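Local coordinates for Endonuclease/exonuclease/phosphatase (Leptotrichia buccalis C-1013-b, PDB 3TEB), which probably acts as a metal-dependent nuclease of the DNase I-like endonuclease/exonuclease/phosphatase family, at residues Thr99-Lys104 with Ile128-Tyr132; Ile30-Tyr35 with Tyr72-Tyr77; Asp107-Cys111 with Thr160-Arg164; Met202-Asp207 with Lys238-Val244. The contacts are given in a common frame with arbitrary orientation. Residue numbers count along the deposited sequence, not the author numbering.

Interaction 1: residues Thr99-Lys104 with Ile128-Tyr132; sequences TRHKIK and ITINY
The loop Thr99-Lys104 carries the chain from strand 91-99 of one sheet to strand 105-110 of the other in the DNase I-like sandwich, lying along Ile128-Tyr132 of strand 124-132. Thr99 ends its strand in extended conformation (phi/psi -148/146). An ST turn follows, in which His101 N donates to Thr99 OG1 at 3.0 Å. His101 to Ile103 are extended and run antiparallel to 128-132, with CA atoms 4.8 Å apart for Ile103 and Ile130, then 5.3 Å for Lys104 and Thr129. One direct backbone hydrogen bond joins the segments, Lys104 N to Thr129 O at 2.7 Å (166°). Beside it a water extends the pairing, donating to Lys102 O (2.9 Å) and accepting from Asn131 N (3.0 Å). Ile103 CG2 lies 3.6 Å from Ile128 CG1 and 3.8 Å from Ile130 CD1. The CA-to-CB bond of Ile130 points away, but with chi1 m (-40°) its CD1 reaches back to His101 CB and Thr99 OG1, both at 3.7 Å. The rings of His101 (chi1 m) and Tyr132 meet obliquely, centroids 5.4 Å apart and planes at 41°; His101 NE2 is hydrogen-bonded to Asp36 OD1 and Tyr132 OH to Ala3 O. Strand 135-143 pairs with the far edge of 124-132, His80 of strand 78-84 touches Ile103 and Ile128, and Met4 of strand 4-10 packs on His101 and Tyr132.

Interaction 2: residues Ile30-Tyr35 with Tyr72-Tyr77; sequences IAEKQY and YTDTDY
Polar groups at the end of helix 19-33 are satisfied partly by the loop Tyr72-Tyr77, which lies beside Ile30-Tyr35. The helix ends at Lys33, with Gln34 N still donating to Ile30 O (2.8 Å); Gln34 then takes positive phi (61/40), and Tyr35 is extended. Folded back by chi1 and chi2 both m, the Gln34 amide has both atoms satisfied: NE2 donates to Ala31 O (2.8 Å), and OE1 accepts from Thr75 OG1 (3.1 Å). Tyr77, chi1 -86°, donates from OH to Tyr35 O at 2.8 Å. The Gln34 carbonyl is taken by Arg100, and Tyr72 OH bonds Asp24. The backbones come nearest at Ala31 and Thr73 (CA atoms 5.7 Å apart), widening to 8.3 Å between Gln34 and Thr75. Ala31 CB meets Tyr72 CB at 3.7 Å, and Ile30 CG2 lies 4.2 Å from Tyr77 CZ. Leu69 of helix 61-69 covers Ile30, Ala31 and Tyr77, and Ile38 of strand 37-46 touches Ile30 and Tyr77.

Interaction 3: residues Asp107-Cys111 with Thr160-Arg164; sequences DEFYC and TILNR
How an arginine can use charge and ring packing together is illustrated where the last turn of helix 154-162 and the residues after it meet strand 105-110. The strand is extended through Tyr110, with Asp107, Phe109 and Cys111 directed toward the helix. Thr160 opens the second segment at the closest backbone approach, its CA 5.6 Å from that of Cys111; a water links Thr160 OG1 (2.9 Å) to Cys111 O (3.0 Å). Ile161 places CG1 3.6 Å from Cys111 CB, while its CA meets the edge of the Phe109 ring, 4.2 Å from CE2. The helix unwinds after Leu162, and Arg164 N bonds back to Ile161 O at 3.2 Å. Arg164, with chi1 t and chi2 p, then reaches across Phe109 (chi1 p): its CD makes a CH-pi contact 3.6 Å from the ring centroid, and its guanidinium stacks flat on the ring, centres 4.7 Å apart and planes at 4°. Arg164 NE also donates to Asp107 OD2 at 2.7 Å in a salt bridge, with a weak second bond from NH2 at 3.2 Å. Salt bridge and stack thus tie strand 105-110 to the residues just after helix 154-162, a layering expected of the DNase I-like alpha/beta sandwich.

Interaction 4: residues Met202-Asp207 with Lys238-Val244; sequences MAEKKD and KVKESKV
Side-chain rotamers can complete a pairing that the backbone only begins, as where Met202-Asp207 runs parallel to Lys238-Val244. Ala203 faces Val239 and Lys205 faces Glu241, CA atoms 4.7 Å apart in both pairs. Glu204 N donates to Val239 O (2.8 Å), Lys205 N to Lys240 O (3.2 Å) and Ser242 N to Lys205 O (3.0 Å). Asp207, chi1 p, replaces the next backbone acceptor, its OD2 taking Val244 N at 2.9 Å. Met202 (selenomethionine, chi1 m) has CB 4.1 Å from Val239 CG2; Val239, chi1 t, places CG1 4.0 Å from Ala203 CB. Lys206, chi1 p, curls back so that NZ bonds Tyr200 O and Val201 O. Lys238 NZ lies 3.1 Å from Glu204 OE2, a salt bridge of less certain placement, and Lys243 NZ pairs with Glu241 OE2 at 3.4 Å. Strand 259-264 flanks 239-245 on its other side, so the short, weakly bonded strand 205-206 is outermost within this chain in one sheet of the DNase I-like sandwich.

From the N terminus, interaction 2 comes first: it closes a loop of 36 residues that holds helix 61-69 and leads to strand 78-84. Interaction 1, closing 23 residues, follows in series and touches it through Arg100, whose NH1 probably bonds Gln34 O at 2.7 Å. Interactions 1 and 3 cross, because 107-111 lies between 99-104 and 128-132 while 160-164 comes after both; interaction 1 ties the loop before strand 105-110 to strand 124-132, and interaction 3, spanning 48 residues, joins strand 105-110 to the end of helix 154-162. Interaction 4 closes 30 residues last, apart from the rest, at the far border of the sheet that begins with strand 78-84 and ends with 205-206.

Interaction 1: residues Thr99-Lys104 with Ile128-Tyr132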
loop_
_atom_site.group_PDB
_atom_site.type_symbol
_atom_site.label_atom_id
_atom_site.label_comp_id
_atom_site.label_asym_id
_atom_site.label_seq_id
_atom_site.Cartn_x
_atom_site.Cartn_y
_atom_site.Cartn_z
ATOM N N THR A 99 6.428 2.675 -9.442
ATOM C CA THR A 99 6.393 1.652 -10.473
ATOM C C THR A 99 7.538 1.704 -11.457
ATOM O O THR A 99 8.028 2.776 -11.788
ATOM C CB THR A 99 4.996 1.552 -11.189
ATOM O OG1 THR A 99 5.033 0.489 -12.152
ATOM C CG2 THR A 99 4.572 2.860 -11.853
ATOM N N ARG A 100 7.939 0.512 -11.895
ATOM C CA ARG A 100 8.916 0.275 -12.953
ATOM C C ARG A 100 8.333 0.543 -14.336
ATOM O O ARG A 100 9.083 0.789 -15.294
ATOM C CB ARG A 100 9.301 -1.192 -12.933
ATOM C CG ARG A 100 10.683 -1.507 -12.526
ATOM C CD ARG A 100 10.830 -3.006 -12.351
ATOM N NE ARG A 100 10.665 -3.724 -13.615
ATOM C CZ ARG A 100 10.409 -5.027 -13.730
ATOM N NH1 ARG A 100 10.282 -5.792 -12.657
ATOM N NH2 ARG A 100 10.262 -5.569 -14.932
ATOM N N HIS A 101 7.005 0.454 -14.432
ATOM C CA HIS A 101 6.280 0.551 -15.693
ATOM C C HIS A 101 5.677 1.911 -15.931
ATOM O O HIS A 101 5.272 2.583 -14.997
ATOM C CB HIS A 101 5.137 -0.448 -15.699
ATOM C CG HIS A 101 5.576 -1.861 -15.508
ATOM N ND1 HIS A 101 6.229 -2.575 -16.490
ATOM C CD2 HIS A 101 5.457 -2.694 -14.450
ATOM C CE1 HIS A 101 6.496 -3.790 -16.042
ATOM N NE2 HIS A 101 6.041 -3.885 -14.804
ATOM N N LYS A 102 5.590 2.301 -17.195
ATOM C CA LYS A 102 4.835 3.488 -17.587
ATOM C C LYS A 102 3.336 3.203 -17.500
ATOM O O LYS A 102 2.937 2.041 -17.487
ATOM C CB LYS A 102 5.255 3.922 -18.981
ATOM C CG LYS A 102 6.689 4.380 -18.994
ATOM C CD LYS A 102 7.189 4.778 -20.363
ATOM C CE LYS A 102 8.560 5.448 -20.216
ATOM N NZ LYS A 102 9.283 5.557 -21.523
ATOM N N ILE A 103 2.505 4.240 -17.421
ATOM C CA ILE A 103 1.081 4.034 -17.111
ATOM C C ILE A 103 0.086 4.634 -18.119
ATOM O O ILE A 103 0.404 5.611 -18.803
ATOM C CB ILE A 103 0.729 4.550 -15.695
ATOM C CG1 ILE A 103 1.033 6.042 -15.584
ATOM C CG2 ILE A 103 1.472 3.762 -14.644
ATOM C CD1 ILE A 103 0.188 6.754 -14.577
ATOM N N LYS A 104 -1.118 4.048 -18.186
ATOM C CA LYS A 104 -2.206 4.533 -19.066
ATOM C C LYS A 104 -3.105 5.525 -18.338
ATOM O O LYS A 104 -3.689 6.392 -18.968
ATOM C CB LYS A 104 -3.092 3.379 -19.574
ATOM C CG LYS A 104 -2.371 2.228 -20.229
ATOM C CD LYS A 104 -2.162 2.448 -21.742
ATOM C CE LYS A 104 -3.274 1.762 -22.593
ATOM N NZ LYS A 104 -2.690 1.094 -23.798
ATOM N N ILE A 128 -3.446 3.277 -10.326
ATOM C CA ILE A 128 -2.532 3.281 -11.438
ATOM C C ILE A 128 -3.040 2.252 -12.472
ATOM O O ILE A 128 -3.514 1.175 -12.103
ATOM C CB ILE A 128 -1.082 3.043 -10.893
ATOM C CG1 ILE A 128 -0.141 4.075 -11.448
ATOM C CG2 ILE A 128 -0.538 1.627 -11.065
ATOM C CD1 ILE A 128 -0.528 5.443 -11.000
ATOM N N THR A 129 -3.003 2.590 -13.758
ATOM C CA THR A 129 -3.315 1.594 -14.787
ATOM C C THR A 129 -2.083 1.258 -15.639
ATOM O O THR A 129 -1.522 2.127 -16.307
ATOM C CB THR A 129 -4.529 2.016 -15.655
ATOM O OG1 THR A 129 -5.609 2.381 -14.795
ATOM C CG2 THR A 129 -5.001 0.877 -16.538
ATOM N N ILE A 130 -1.661 -0.001 -15.586
ATOM C CA ILE A 130 -0.550 -0.476 -16.389
ATOM C C ILE A 130 -1.095 -1.396 -17.434
ATOM O O ILE A 130 -1.907 -2.274 -17.139
ATOM C CB ILE A 130 0.432 -1.363 -15.595
ATOM C CG1 ILE A 130 0.689 -0.836 -14.167
ATOM C CG2 ILE A 130 1.719 -1.599 -16.401
ATOM C CD1 ILE A 130 1.914 0.002 -14.019
ATOM N N ASN A 131 -0.638 -1.201 -18.663
ATOM C CA ASN A 131 -0.839 -2.175 -19.708
ATOM C C ASN A 131 0.278 -3.204 -19.619
ATOM O O ASN A 131 1.454 -2.879 -19.783
ATOM C CB ASN A 131 -0.846 -1.501 -21.073
ATOM C CG ASN A 131 -1.125 -2.470 -22.189
ATOM O OD1 ASN A 131 -0.300 -2.654 -23.077
ATOM N ND2 ASN A 131 -2.279 -3.121 -22.138
ATOM N N TYR A 132 -0.094 -4.442 -19.319
ATOM C CA TYR A 132 0.879 -5.505 -19.149
ATOM C C TYR A 132 0.483 -6.759 -19.921
ATOM O O TYR A 132 -0.616 -7.298 -19.741
ATOM C CB TYR A 132 1.093 -5.811 -17.664
ATOM C CG TYR A 132 2.301 -6.688 -17.374
ATOM C CD1 TYR A 132 3.480 -6.588 -18.137
ATOM C CD2 TYR A 132 2.277 -7.605 -16.324
ATOM C CE1 TYR A 132 4.591 -7.391 -17.864
ATOM C CE2 TYR A 132 3.386 -8.409 -16.037
ATOM C CZ TYR A 132 4.534 -8.298 -16.807
ATOM O OH TYR A 132 5.613 -9.101 -16.512
HETATM O O HOH W 1 0.956 1.242 -19.517
#

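Interaction 2: residues Ile30-Tyr35 with Tyr72-Tyr77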
loop_
_atom_site.group_PDB
_atom_site.type_symbol
_atom_site.label_atom_id
_atom_site.label_comp_id
_atom_site.label_asym_id
_atom_site.label_seq_id
_atom_site.Cartn_x
_atom_site.Cartn_y
_atom_site.Cartn_z
ATOM N N ILE A 30 14.203 -2.870 -2.636
ATOM C CA ILE A 30 13.515 -2.602 -3.890
ATOM C C ILE A 30 14.501 -2.746 -5.051
ATOM O O ILE A 30 14.179 -3.357 -6.070
ATOM C CB ILE A 30 12.858 -1.212 -3.873
ATOM C CG1 ILE A 30 11.764 -1.171 -2.789
ATOM C CG2 ILE A 30 12.305 -0.855 -5.250
ATOM C CD1 ILE A 30 11.073 0.181 -2.598
ATOM N N ALA A 31 15.716 -2.230 -4.865
ATOM C CA ALA A 31 16.767 -2.314 -5.870
ATOM C C ALA A 31 17.132 -3.742 -6.284
ATOM O O ALA A 31 17.250 -4.025 -7.470
ATOM C CB ALA A 31 17.990 -1.561 -5.411
ATOM N N GLU A 32 17.311 -4.634 -5.310
ATOM C CA GLU A 32 17.675 -6.029 -5.593
ATOM C C GLU A 32 16.520 -6.747 -6.258
ATOM O O GLU A 32 16.711 -7.460 -7.242
ATOM C CB GLU A 32 18.013 -6.805 -4.320
ATOM C CG GLU A 32 19.208 -6.306 -3.494
ATOM C CD GLU A 32 19.348 -7.071 -2.150
ATOM O OE1 GLU A 32 18.450 -7.900 -1.842
ATOM O OE2 GLU A 32 20.344 -6.849 -1.407
ATOM N N LYS A 33 15.322 -6.543 -5.716
ATOM C CA LYS A 33 14.149 -7.337 -6.071
ATOM C C LYS A 33 13.475 -6.882 -7.357
ATOM O O LYS A 33 12.810 -7.678 -8.042
ATOM C CB LYS A 33 13.166 -7.386 -4.899
ATOM C CG LYS A 33 13.748 -8.154 -3.727
ATOM C CD LYS A 33 12.760 -9.112 -3.094
ATOM C CE LYS A 33 13.486 -10.330 -2.511
ATOM N NZ LYS A 33 12.705 -10.937 -1.384
ATOM N N GLN A 34 13.673 -5.607 -7.685
ATOM C CA GLN A 34 13.169 -5.022 -8.926
ATOM C C GLN A 34 11.656 -5.091 -9.020
ATOM O O GLN A 34 11.124 -5.347 -10.084
ATOM C CB GLN A 34 13.812 -5.701 -10.149
ATOM C CG GLN A 34 15.262 -5.320 -10.372
ATOM C CD GLN A 34 15.416 -3.853 -10.720
ATOM O OE1 GLN A 34 14.767 -3.350 -11.640
ATOM N NE2 GLN A 34 16.267 -3.155 -9.980
ATOM N N TYR A 35 10.967 -4.852 -7.912
ATOM C CA TYR A 35 9.510 -4.931 -7.895
ATOM C C TYR A 35 8.863 -4.150 -9.041
ATOM O O TYR A 35 9.336 -3.080 -9.423
ATOM C CB TYR A 35 8.960 -4.427 -6.560
ATOM C CG TYR A 35 9.358 -5.252 -5.360
ATOM C CD1 TYR A 35 8.850 -6.539 -5.175
ATOM C CD2 TYR A 35 10.227 -4.742 -4.400
ATOM C CE1 TYR A 35 9.209 -7.302 -4.069
ATOM C CE2 TYR A 35 10.587 -5.488 -3.290
ATOM C CZ TYR A 35 10.076 -6.769 -3.131
ATOM O OH TYR A 35 10.433 -7.522 -2.036
ATOM N N TYR A 72 21.149 2.949 -6.085
ATOM C CA TYR A 72 21.393 1.512 -6.167
ATOM C C TYR A 72 20.917 0.831 -7.455
ATOM O O TYR A 72 21.254 -0.321 -7.678
ATOM C CB TYR A 72 20.798 0.800 -4.941
ATOM C CG TYR A 72 21.293 1.343 -3.616
ATOM C CD1 TYR A 72 22.620 1.174 -3.227
ATOM C CD2 TYR A 72 20.435 2.029 -2.752
ATOM C CE1 TYR A 72 23.088 1.682 -2.015
ATOM C CE2 TYR A 72 20.892 2.543 -1.533
ATOM C CZ TYR A 72 22.219 2.364 -1.174
ATOM O OH TYR A 72 22.691 2.859 0.019
ATOM N N THR A 73 20.145 1.532 -8.291
ATOM C CA THR A 73 19.605 0.966 -9.540
ATOM C C THR A 73 19.553 2.009 -10.618
ATOM O O THR A 73 19.286 3.176 -10.332
ATOM C CB THR A 73 18.148 0.493 -9.390
ATOM O OG1 THR A 73 18.024 -0.285 -8.204
ATOM C CG2 THR A 73 17.736 -0.366 -10.556
ATOM N N ASP A 74 19.777 1.572 -11.855
ATOM C CA ASP A 74 19.596 2.408 -13.027
ATOM C C ASP A 74 18.140 2.445 -13.478
ATOM O O ASP A 74 17.748 3.352 -14.210
ATOM C CB ASP A 74 20.466 1.909 -14.181
ATOM C CG ASP A 74 21.942 2.276 -14.014
ATOM O OD1 ASP A 74 22.265 3.029 -13.066
ATOM O OD2 ASP A 74 22.779 1.814 -14.837
ATOM N N THR A 75 17.349 1.463 -13.043
ATOM C CA THR A 75 15.946 1.334 -13.453
ATOM C C THR A 75 15.106 2.562 -13.103
ATOM O O THR A 75 15.087 3.016 -11.955
ATOM C CB THR A 75 15.289 0.074 -12.848
ATOM O OG1 THR A 75 15.979 -1.087 -13.305
ATOM C CG2 THR A 75 13.850 -0.039 -13.264
ATOM N N ASP A 76 14.419 3.092 -14.113
ATOM C CA ASP A 76 13.527 4.232 -13.933
ATOM C C ASP A 76 12.320 3.838 -13.098
ATOM O O ASP A 76 11.558 2.938 -13.462
ATOM C CB ASP A 76 13.069 4.795 -15.289
ATOM C CG ASP A 76 14.211 5.445 -16.081
ATOM O OD1 ASP A 76 15.168 5.966 -15.449
ATOM O OD2 ASP A 76 14.152 5.440 -17.337
ATOM N N TYR A 77 12.159 4.509 -11.968
ATOM C CA TYR A 77 10.950 4.343 -11.183
ATOM C C TYR A 77 10.070 5.592 -11.207
ATOM O O TYR A 77 10.567 6.717 -11.328
ATOM C CB TYR A 77 11.301 3.912 -9.772
ATOM C CG TYR A 77 11.449 2.414 -9.643
ATOM C CD1 TYR A 77 12.644 1.777 -9.959
ATOM C CD2 TYR A 77 10.381 1.629 -9.210
ATOM C CE1 TYR A 77 12.767 0.397 -9.835
ATOM C CE2 TYR A 77 10.496 0.253 -9.081
ATOM C CZ TYR A 77 11.687 -0.353 -9.396
ATOM O OH TYR A 77 11.789 -1.714 -9.279
#

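Interaction 3: residues Asp107-Cys111 with Thr160-Arg164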
loop_
_atom_site.group_PDB
_atom_site.type_symbol
_atom_site.label_atom_id
_atom_site.label_comp_id
_atom_site.label_asym_id
_atom_site.label_seq_id
_atom_site.Cartn_x
_atom_site.Cartn_y
_atom_site.Cartn_z
ATOM N N ASP A 107 -5.407 7.826 -10.877
ATOM C CA ASP A 107 -6.472 8.527 -10.189
ATOM C C ASP A 107 -6.134 8.690 -8.724
ATOM O O ASP A 107 -5.411 7.876 -8.145
ATOM C CB ASP A 107 -7.812 7.807 -10.367
ATOM C CG ASP A 107 -9.009 8.760 -10.324
ATOM O OD1 ASP A 107 -8.848 9.912 -9.838
ATOM O OD2 ASP A 107 -10.118 8.353 -10.767
ATOM N N GLU A 108 -6.648 9.775 -8.154
ATOM C CA GLU A 108 -6.537 10.102 -6.746
ATOM C C GLU A 108 -7.935 10.502 -6.339
ATOM O O GLU A 108 -8.505 11.425 -6.931
ATOM C CB GLU A 108 -5.606 11.291 -6.578
ATOM C CG GLU A 108 -4.215 11.050 -7.129
ATOM C CD GLU A 108 -3.430 12.331 -7.389
ATOM O OE1 GLU A 108 -3.734 13.382 -6.758
ATOM O OE2 GLU A 108 -2.492 12.282 -8.227
ATOM N N PHE A 109 -8.503 9.813 -5.354
ATOM C CA PHE A 109 -9.880 10.097 -4.939
ATOM C C PHE A 109 -10.149 9.591 -3.533
ATOM O O PHE A 109 -9.420 8.732 -3.033
ATOM C CB PHE A 109 -10.876 9.452 -5.910
ATOM C CG PHE A 109 -10.782 7.960 -5.952
ATOM C CD1 PHE A 109 -9.770 7.332 -6.672
ATOM C CD2 PHE A 109 -11.681 7.181 -5.250
ATOM C CE1 PHE A 109 -9.665 5.957 -6.694
ATOM C CE2 PHE A 109 -11.578 5.812 -5.270
ATOM C CZ PHE A 109 -10.568 5.197 -5.993
ATOM N N TYR A 110 -11.206 10.114 -2.913
ATOM C CA TYR A 110 -11.619 9.680 -1.591
ATOM C C TYR A 110 -12.485 8.458 -1.689
ATOM O O TYR A 110 -13.481 8.447 -2.412
ATOM C CB TYR A 110 -12.378 10.784 -0.851
ATOM C CG TYR A 110 -11.456 11.845 -0.284
ATOM C CD1 TYR A 110 -10.689 11.588 0.843
ATOM C CD2 TYR A 110 -11.335 13.097 -0.890
ATOM C CE1 TYR A 110 -9.839 12.549 1.350
ATOM C CE2 TYR A 110 -10.491 14.059 -0.391
ATOM C CZ TYR A 110 -9.738 13.787 0.729
ATOM O OH TYR A 110 -8.876 14.737 1.245
ATOM N N CYS A 111 -12.107 7.417 -0.963
ATOM C CA CYS A 111 -12.960 6.252 -0.843
ATOM C C CYS A 111 -13.884 6.355 0.384
ATOM O O CYS A 111 -14.690 5.467 0.648
ATOM C CB CYS A 111 -12.105 4.997 -0.768
ATOM S SG CYS A 111 -11.335 4.775 0.833
ATOM N N THR A 160 -16.915 1.929 -3.240
ATOM C CA THR A 160 -16.423 3.118 -3.934
ATOM C C THR A 160 -15.135 2.841 -4.716
ATOM O O THR A 160 -15.017 3.256 -5.862
ATOM C CB THR A 160 -16.192 4.293 -2.972
ATOM O OG1 THR A 160 -17.399 4.567 -2.267
ATOM C CG2 THR A 160 -15.766 5.546 -3.722
ATOM N N ILE A 161 -14.170 2.156 -4.105
ATOM C CA ILE A 161 -12.932 1.846 -4.812
ATOM C C ILE A 161 -13.267 1.024 -6.059
ATOM O O ILE A 161 -12.902 1.390 -7.189
ATOM C CB ILE A 161 -11.905 1.113 -3.910
ATOM C CG1 ILE A 161 -11.444 2.027 -2.769
ATOM C CG2 ILE A 161 -10.695 0.663 -4.714
ATOM C CD1 ILE A 161 -10.718 1.302 -1.616
ATOM N N LEU A 162 -14.007 -0.063 -5.847
ATOM C CA LEU A 162 -14.306 -1.007 -6.921
ATOM C C LEU A 162 -15.137 -0.410 -8.036
ATOM O O LEU A 162 -15.025 -0.849 -9.170
ATOM C CB LEU A 162 -14.953 -2.286 -6.387
ATOM C CG LEU A 162 -14.001 -3.163 -5.568
ATOM C CD1 LEU A 162 -14.761 -4.233 -4.825
ATOM C CD2 LEU A 162 -12.895 -3.764 -6.421
ATOM N N ASN A 163 -15.948 0.600 -7.729
ATOM C CA ASN A 163 -16.784 1.239 -8.746
ATOM C C ASN A 163 -16.207 2.490 -9.400
ATOM O O ASN A 163 -16.906 3.137 -10.175
ATOM C CB ASN A 163 -18.167 1.558 -8.185
ATOM C CG ASN A 163 -18.983 0.316 -7.912
ATOM O OD1 ASN A 163 -19.063 -0.593 -8.741
ATOM N ND2 ASN A 163 -19.598 0.269 -6.737
ATOM N N ARG A 164 -14.950 2.827 -9.108
ATOM C CA ARG A 164 -14.354 4.066 -9.605
ATOM C C ARG A 164 -14.197 4.034 -11.113
ATOM O O ARG A 164 -14.513 5.027 -11.782
ATOM C CB ARG A 164 -13.013 4.349 -8.925
ATOM C CG ARG A 164 -12.323 5.660 -9.324
ATOM C CD ARG A 164 -12.961 6.875 -8.703
ATOM N NE ARG A 164 -12.403 8.080 -9.296
ATOM C CZ ARG A 164 -12.860 9.304 -9.066
ATOM N NH1 ARG A 164 -13.886 9.479 -8.253
ATOM N NH2 ARG A 164 -12.295 10.352 -9.649
HETATM O O HOH W 2 -17.700 5.599 0.478
#

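Interaction 4: residues Met202-Asp207 with Lys238-Val244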
loop_
_atom_site.group_PDB
_atom_site.type_symbol
_atom_site.label_atom_id
_atom_site.label_comp_id
_atom_site.label_asym_id
_atom_site.label_seq_id
_atom_site.Cartn_x
_atom_site.Cartn_y
_atom_site.Cartn_z
HETATM N N MSE A 202 -4.884 -17.587 -1.625
HETATM C CA MSE A 202 -4.691 -18.183 -2.941
HETATM C C MSE A 202 -3.273 -18.657 -3.230
HETATM O O MSE A 202 -3.063 -19.382 -4.190
HETATM C CB MSE A 202 -5.100 -17.192 -4.027
HETATM C CG MSE A 202 -6.596 -17.070 -4.254
HETATM SE SE MSE A 202 -6.949 -15.934 -5.789
HETATM C CE MSE A 202 -6.179 -14.262 -5.167
ATOM N N ALA A 203 -2.306 -18.251 -2.415
ATOM C CA ALA A 203 -0.888 -18.484 -2.703
ATOM C C ALA A 203 -0.479 -19.957 -2.664
ATOM O O ALA A 203 -0.957 -20.712 -1.821
ATOM C CB ALA A 203 -0.028 -17.672 -1.756
ATOM N N GLU A 204 0.409 -20.350 -3.577
ATOM C CA GLU A 204 0.986 -21.701 -3.586
ATOM C C GLU A 204 1.929 -21.940 -2.416
ATOM O O GLU A 204 1.875 -22.985 -1.786
ATOM C CB GLU A 204 1.725 -21.981 -4.895
ATOM C CG GLU A 204 0.815 -22.423 -6.042
ATOM C CD GLU A 204 1.555 -22.640 -7.365
ATOM O OE1 GLU A 204 2.752 -22.275 -7.485
ATOM O OE2 GLU A 204 0.923 -23.178 -8.301
ATOM N N LYS A 205 2.806 -20.974 -2.151
ATOM C CA LYS A 205 3.675 -20.981 -0.973
ATOM C C LYS A 205 3.389 -19.752 -0.119
ATOM O O LYS A 205 3.196 -18.659 -0.647
ATOM C CB LYS A 205 5.144 -21.015 -1.395
ATOM C CG LYS A 205 5.614 -22.411 -1.718
ATOM C CD LYS A 205 6.672 -22.473 -2.810
ATOM C CE LYS A 205 6.933 -23.944 -3.158
ATOM N NZ LYS A 205 8.121 -24.189 -4.025
ATOM N N LYS A 206 3.339 -19.941 1.199
ATOM C CA LYS A 206 3.117 -18.839 2.140
ATOM C C LYS A 206 3.760 -19.123 3.484
ATOM O O LYS A 206 4.012 -20.277 3.837
ATOM C CB LYS A 206 1.624 -18.553 2.333
ATOM C CG LYS A 206 0.741 -19.787 2.463
ATOM C CD LYS A 206 -0.687 -19.412 2.852
ATOM C CE LYS A 206 -1.717 -20.414 2.335
ATOM N NZ LYS A 206 -1.909 -20.245 0.865
ATOM N N ASP A 207 4.039 -18.050 4.217
ATOM C CA ASP A 207 4.459 -18.132 5.611
ATOM C C ASP A 207 3.225 -17.879 6.484
ATOM O O ASP A 207 2.099 -17.875 5.972
ATOM C CB ASP A 207 5.577 -17.117 5.898
ATOM C CG ASP A 207 5.199 -15.670 5.506
ATOM O OD1 ASP A 207 4.007 -15.391 5.187
ATOM O OD2 ASP A 207 6.116 -14.805 5.527
ATOM N N LYS A 238 -3.326 -16.679 -10.323
ATOM C CA LYS A 238 -2.296 -17.678 -10.107
ATOM C C LYS A 238 -1.190 -17.021 -9.288
ATOM O O LYS A 238 -0.374 -16.256 -9.815
ATOM C CB LYS A 238 -1.796 -18.231 -11.450
ATOM C CG LYS A 238 -0.601 -19.174 -11.374
ATOM C CD LYS A 238 -0.785 -20.295 -10.355
ATOM C CE LYS A 238 0.550 -20.943 -10.053
ATOM N NZ LYS A 238 0.952 -21.914 -11.108
ATOM N N VAL A 239 -1.202 -17.312 -7.988
ATOM C CA VAL A 239 -0.321 -16.658 -7.014
ATOM C C VAL A 239 0.733 -17.653 -6.533
ATOM O O VAL A 239 0.450 -18.535 -5.720
ATOM C CB VAL A 239 -1.117 -16.093 -5.800
ATOM C CG1 VAL A 239 -0.216 -15.282 -4.899
ATOM C CG2 VAL A 239 -2.297 -15.256 -6.258
ATOM N N LYS A 240 1.948 -17.502 -7.043
ATOM C CA LYS A 240 3.015 -18.444 -6.764
ATOM C C LYS A 240 3.520 -18.403 -5.308
ATOM O O LYS A 240 3.869 -19.453 -4.743
ATOM C CB LYS A 240 4.155 -18.270 -7.778
ATOM C CG LYS A 240 5.270 -19.316 -7.659
ATOM C CD LYS A 240 5.661 -19.916 -9.008
ATOM C CE LYS A 240 6.895 -20.789 -8.858
ATOM N NZ LYS A 240 6.992 -21.790 -9.958
ATOM N N GLU A 241 3.527 -17.204 -4.707
ATOM C CA GLU A 241 4.110 -16.969 -3.377
ATOM C C GLU A 241 3.579 -15.713 -2.672
ATOM O O GLU A 241 3.292 -14.708 -3.313
ATOM C CB GLU A 241 5.627 -16.868 -3.504
ATOM C CG GLU A 241 6.371 -16.711 -2.174
ATOM C CD GLU A 241 7.859 -17.041 -2.275
ATOM O OE1 GLU A 241 8.368 -17.174 -3.414
ATOM O OE2 GLU A 241 8.517 -17.174 -1.215
ATOM N N SER A 242 3.473 -15.767 -1.349
ATOM C CA SER A 242 3.135 -14.586 -0.558
ATOM C C SER A 242 3.916 -14.534 0.749
ATOM O O SER A 242 3.495 -15.108 1.750
ATOM C CB SER A 242 1.639 -14.542 -0.261
ATOM O OG SER A 242 1.338 -13.512 0.669
ATOM N N LYS A 243 5.047 -13.837 0.748
ATOM C CA LYS A 243 5.861 -13.733 1.957
ATOM C C LYS A 243 5.724 -12.384 2.659
ATOM O O LYS A 243 5.413 -11.369 2.031
ATOM C CB LYS A 243 7.341 -14.030 1.662
ATOM C CG LYS A 243 7.622 -15.458 1.229
ATOM C CD LYS A 243 6.765 -16.486 2.011
ATOM C CE LYS A 243 6.792 -17.898 1.405
ATOM N NZ LYS A 243 8.006 -18.639 1.812
ATOM N N VAL A 244 5.955 -12.391 3.970
ATOM C CA VAL A 244 6.123 -11.160 4.720
ATOM C C VAL A 244 7.585 -10.749 4.582
ATOM O O VAL A 244 8.458 -11.601 4.429
ATOM C CB VAL A 244 5.710 -11.331 6.195
ATOM C CG1 VAL A 244 5.943 -10.047 6.983
ATOM C CG2 VAL A 244 4.245 -11.732 6.278
#